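Local coordinates for protein sortase B (Listeria monocytogenes serovar 1/2a, PDB 5JCV) that anchors surface proteins to the cell wall as a membrane-bound transpeptidase, cleaving a C-terminal sorting signal and passing through a thioester intermediate with its substrate, at residues Thr68-His73 against Arg159-Ser164. Numbering follows the deposited sequence.
Sequences TIIYGH and RIITLS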
ATOM      1  N   THR A  68      -0.959  17.127   3.472  1.00 51.27           N
ATOM      2  CA  THR A  68      -1.357  16.174   2.480  1.00 53.19           C
ATOM      3  C   THR A  68      -2.788  16.547   2.033  1.00 52.91           C
ATOM      4  O   THR A  68      -3.711  16.675   2.879  1.00 52.74           O
ATOM      5  CB  THR A  68      -1.385  14.775   3.137  1.00 58.25           C
ATOM      6  OG1 THR A  68      -0.090  14.458   3.707  1.00 59.94           O
ATOM      7  CG2 THR A  68      -1.791  13.716   2.160  1.00 59.78           C
ATOM      8  N   ILE A  69      -2.988  16.694   0.721  1.00 47.79           N
ATOM      9  CA  ILE A  69      -4.265  17.165   0.179  1.00 46.01           C
ATOM     10  C   ILE A  69      -4.943  16.087  -0.650  1.00 45.08           C
ATOM     11  O   ILE A  69      -4.328  15.451  -1.529  1.00 44.44           O
ATOM     12  CB  ILE A  69      -4.077  18.437  -0.670  1.00 47.65           C
ATOM     13  CG1 ILE A  69      -3.417  19.556   0.157  1.00 48.06           C
ATOM     14  CG2 ILE A  69      -5.401  18.970  -1.221  1.00 47.07           C
ATOM     15  CD1 ILE A  69      -2.628  20.510  -0.703  1.00 49.30           C
ATOM     16  N   ILE A  70      -6.224  15.904  -0.354  1.00 44.07           N
ATOM     17  CA  ILE A  70      -7.069  14.952  -1.023  1.00 43.97           C
ATOM     18  C   ILE A  70      -8.226  15.739  -1.681  1.00 45.58           C
ATOM     19  O   ILE A  70      -8.938  16.513  -1.022  1.00 45.27           O
ATOM     20  CB  ILE A  70      -7.677  13.933  -0.011  1.00 46.06           C
ATOM     21  CG1 ILE A  70      -6.626  13.316   0.920  1.00 47.24           C
ATOM     22  CG2 ILE A  70      -8.369  12.809  -0.763  1.00 49.59           C
ATOM     23  CD1 ILE A  70      -5.486  12.601   0.183  1.00 48.00           C
ATOM     24  N   TYR A  71      -8.443  15.457  -2.950  1.00 41.20           N
ATOM     25  CA  TYR A  71      -9.343  16.168  -3.784  1.00 41.98           C
ATOM     26  C   TYR A  71     -10.494  15.268  -4.213  1.00 42.77           C
ATOM     27  O   TYR A  71     -10.328  14.055  -4.326  1.00 45.76           O
ATOM     28  CB  TYR A  71      -8.604  16.604  -5.062  1.00 42.62           C
ATOM     29  CG  TYR A  71      -7.491  17.602  -4.869  1.00 42.30           C
ATOM     30  CD1 TYR A  71      -7.757  18.939  -4.538  1.00 45.82           C
ATOM     31  CD2 TYR A  71      -6.186  17.228  -5.057  1.00 46.01           C
ATOM     32  CE1 TYR A  71      -6.735  19.852  -4.357  1.00 45.56           C
ATOM     33  CE2 TYR A  71      -5.155  18.128  -4.888  1.00 44.73           C
ATOM     34  CZ  TYR A  71      -5.441  19.427  -4.559  1.00 45.78           C
ATOM     35  OH  TYR A  71      -4.417  20.279  -4.406  1.00 48.90           O
ATOM     36  N   GLY A  72     -11.662  15.855  -4.465  1.00 42.68           N
ATOM     37  CA  GLY A  72     -12.771  15.120  -5.089  1.00 44.45           C
ATOM     38  C   GLY A  72     -13.771  16.105  -5.661  1.00 44.27           C
ATOM     39  O   GLY A  72     -13.779  17.240  -5.252  1.00 41.81           O
ATOM     40  N   HIS A  73     -14.597  15.693  -6.619  1.00 45.78           N
ATOM     41  CA  HIS A  73     -15.628  16.589  -7.155  1.00 42.38           C
ATOM     42  C   HIS A  73     -16.698  16.859  -6.142  1.00 44.67           C
ATOM     43  O   HIS A  73     -17.046  16.015  -5.312  1.00 41.45           O
ATOM     44  CB  HIS A  73     -16.308  15.989  -8.377  1.00 44.08           C
ATOM     45  CG  HIS A  73     -15.519  16.122  -9.637  1.00 44.16           C
ATOM     46  ND1 HIS A  73     -15.316  17.334 -10.254  1.00 48.98           N
ATOM     47  CD2 HIS A  73     -14.901  15.196 -10.411  1.00 45.38           C
ATOM     48  CE1 HIS A  73     -14.594  17.152 -11.347  1.00 48.06           C
ATOM     49  NE2 HIS A  73     -14.321  15.864 -11.457  1.00 47.49           N
ATOM     50  N   ARG A 159       1.399  17.657  11.905  1.00 69.57           N
ATOM     51  CA  ARG A 159       1.170  17.495  10.470  1.00 67.34           C
ATOM     52  C   ARG A 159      -0.316  17.347  10.203  1.00 64.65           C
ATOM     53  O   ARG A 159      -1.042  16.827  11.042  1.00 59.66           O
ATOM     54  CB  ARG A 159       1.856  16.246   9.961  1.00 64.16           C
ATOM     55  CG  ARG A 159       3.345  16.384   9.817  1.00 66.38           C
ATOM     56  CD  ARG A 159       3.890  15.089   9.214  1.00 68.60           C
ATOM     57  NE  ARG A 159       3.330  13.975   9.982  1.00 74.98           N
ATOM     58  CZ  ARG A 159       3.837  13.516  11.124  1.00 75.47           C
ATOM     59  NH1 ARG A 159       4.984  14.029  11.596  1.00 67.19           N
ATOM     60  NH2 ARG A 159       3.201  12.533  11.780  1.00 79.52           N
ATOM     61  N   ILE A 160      -0.755  17.763   9.013  1.00 60.88           N
ATOM     62  CA  ILE A 160      -2.195  17.819   8.703  1.00 57.76           C
ATOM     63  C   ILE A 160      -2.621  17.178   7.400  1.00 55.00           C
ATOM     64  O   ILE A 160      -1.814  16.800   6.557  1.00 55.87           O
ATOM     65  CB  ILE A 160      -2.733  19.254   8.693  1.00 57.62           C
ATOM     66  CG1 ILE A 160      -2.264  20.003   7.455  1.00 56.90           C
ATOM     67  CG2 ILE A 160      -2.327  19.998   9.957  1.00 59.30           C
ATOM     68  CD1 ILE A 160      -2.686  21.457   7.467  1.00 55.89           C
ATOM     69  N   ILE A 161      -3.928  17.023   7.277  1.00 53.87           N
ATOM     70  CA  ILE A 161      -4.530  16.529   6.062  1.00 53.08           C
ATOM     71  C   ILE A 161      -5.665  17.485   5.694  1.00 52.93           C
ATOM     72  O   ILE A 161      -6.375  17.980   6.572  1.00 50.50           O
ATOM     73  CB  ILE A 161      -4.955  15.063   6.175  1.00 56.81           C
ATOM     74  CG1 ILE A 161      -5.892  14.660   5.035  1.00 57.22           C
ATOM     75  CG2 ILE A 161      -5.608  14.803   7.493  1.00 64.02           C
ATOM     76  CD1 ILE A 161      -5.947  13.178   4.776  1.00 60.57           C
ATOM     77  N   THR A 162      -5.764  17.781   4.387  1.00 50.45           N
ATOM     78  CA  THR A 162      -6.719  18.737   3.851  1.00 47.10           C
ATOM     79  C   THR A 162      -7.602  17.980   2.890  1.00 47.31           C
ATOM     80  O   THR A 162      -7.103  17.305   1.956  1.00 48.66           O
ATOM     81  CB  THR A 162      -6.011  19.877   3.071  1.00 46.76           C
ATOM     82  OG1 THR A 162      -5.061  20.528   3.914  1.00 48.86           O
ATOM     83  CG2 THR A 162      -6.987  20.913   2.594  1.00 44.06           C
ATOM     84  N   LEU A 163      -8.906  18.071   3.124  1.00 45.05           N
ATOM     85  CA  LEU A 163      -9.856  17.589   2.171  1.00 44.19           C
ATOM     86  C   LEU A 163     -10.421  18.797   1.410  1.00 42.26           C
ATOM     87  O   LEU A 163     -10.840  19.775   2.012  1.00 45.58           O
ATOM     88  CB  LEU A 163     -10.945  16.823   2.897  1.00 41.83           C
ATOM     89  CG  LEU A 163     -10.521  15.665   3.776  1.00 41.71           C
ATOM     90  CD1 LEU A 163     -11.758  14.998   4.283  1.00 42.60           C
ATOM     91  CD2 LEU A 163      -9.670  14.601   3.110  1.00 42.95           C
ATOM     92  N   SER A 164     -10.436  18.725   0.085  1.00 41.67           N
ATOM     93  CA  SER A 164     -10.918  19.850  -0.741  1.00 40.19           C
ATOM     94  C   SER A 164     -11.656  19.404  -1.972  1.00 40.42           C
ATOM     95  O   SER A 164     -11.236  18.449  -2.655  1.00 40.19           O
ATOM     96  CB  SER A 164      -9.734  20.659  -1.206  1.00 44.44           C
ATOM     97  OG  SER A 164     -10.089  21.766  -2.025  1.00 44.45           O
TER
HETATM   98  O   HOH W   1       0.543  15.528   6.053  1.00 53.41           O
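The carbonyl oxygen of Ile160 is gripped by two donors: the backbone N of Thr68 reaches it over 3.2 Å, tilted 30° from the carbonyl plane, and a water hydrogen-bonds to it at 2.7 Å. The same water hydrogen-bonds to Thr68 OG1, which chi1 of -57° sets beside the backbone N, on the side of the Ile160 carbonyl. From here the strands run parallel, with Thr68 opposite Ile161 and Tyr71 opposite Ser164. Thr162 bonds in both directions, its N giving to Thr68 O and its O receiving Ile70 N, each at 2.8 Å and almost straight. Ile70 O then takes Ser164 N, and a longer, more bent bond from Gly72 N to Ser164 O (144° at the hydrogen) ends the series. These are two neighbouring, buried strands of the eight-stranded sortase beta-barrel, flanked by strand 53-55 next to 67-72 and by strand 176-182 next to 160-165. Sortases carry the catalytic histidine and cysteine at the C-terminal ends of two such strands, consistent with this pairing bringing those ends together. On one face of the sheet Ile70 CB lies 3.8 Å from Leu163 CD2, side by side, while Ile70 CG1 meets Ile161 CD1 at 3.9 Å; Ile53 and Val110 from other strands pack against this group. The opposite face carries Ile69, whose CG1 rests beside Thr162 CB, and whose CG2 lies 3.3 Å above the plane of the Tyr71 ring, offset toward its rim. Polar ends there bond beyond the pair: Tyr71 OH to Asp56, Ser164 OG to Tyr124, Thr162 OG1 to Asn67 and Gln180.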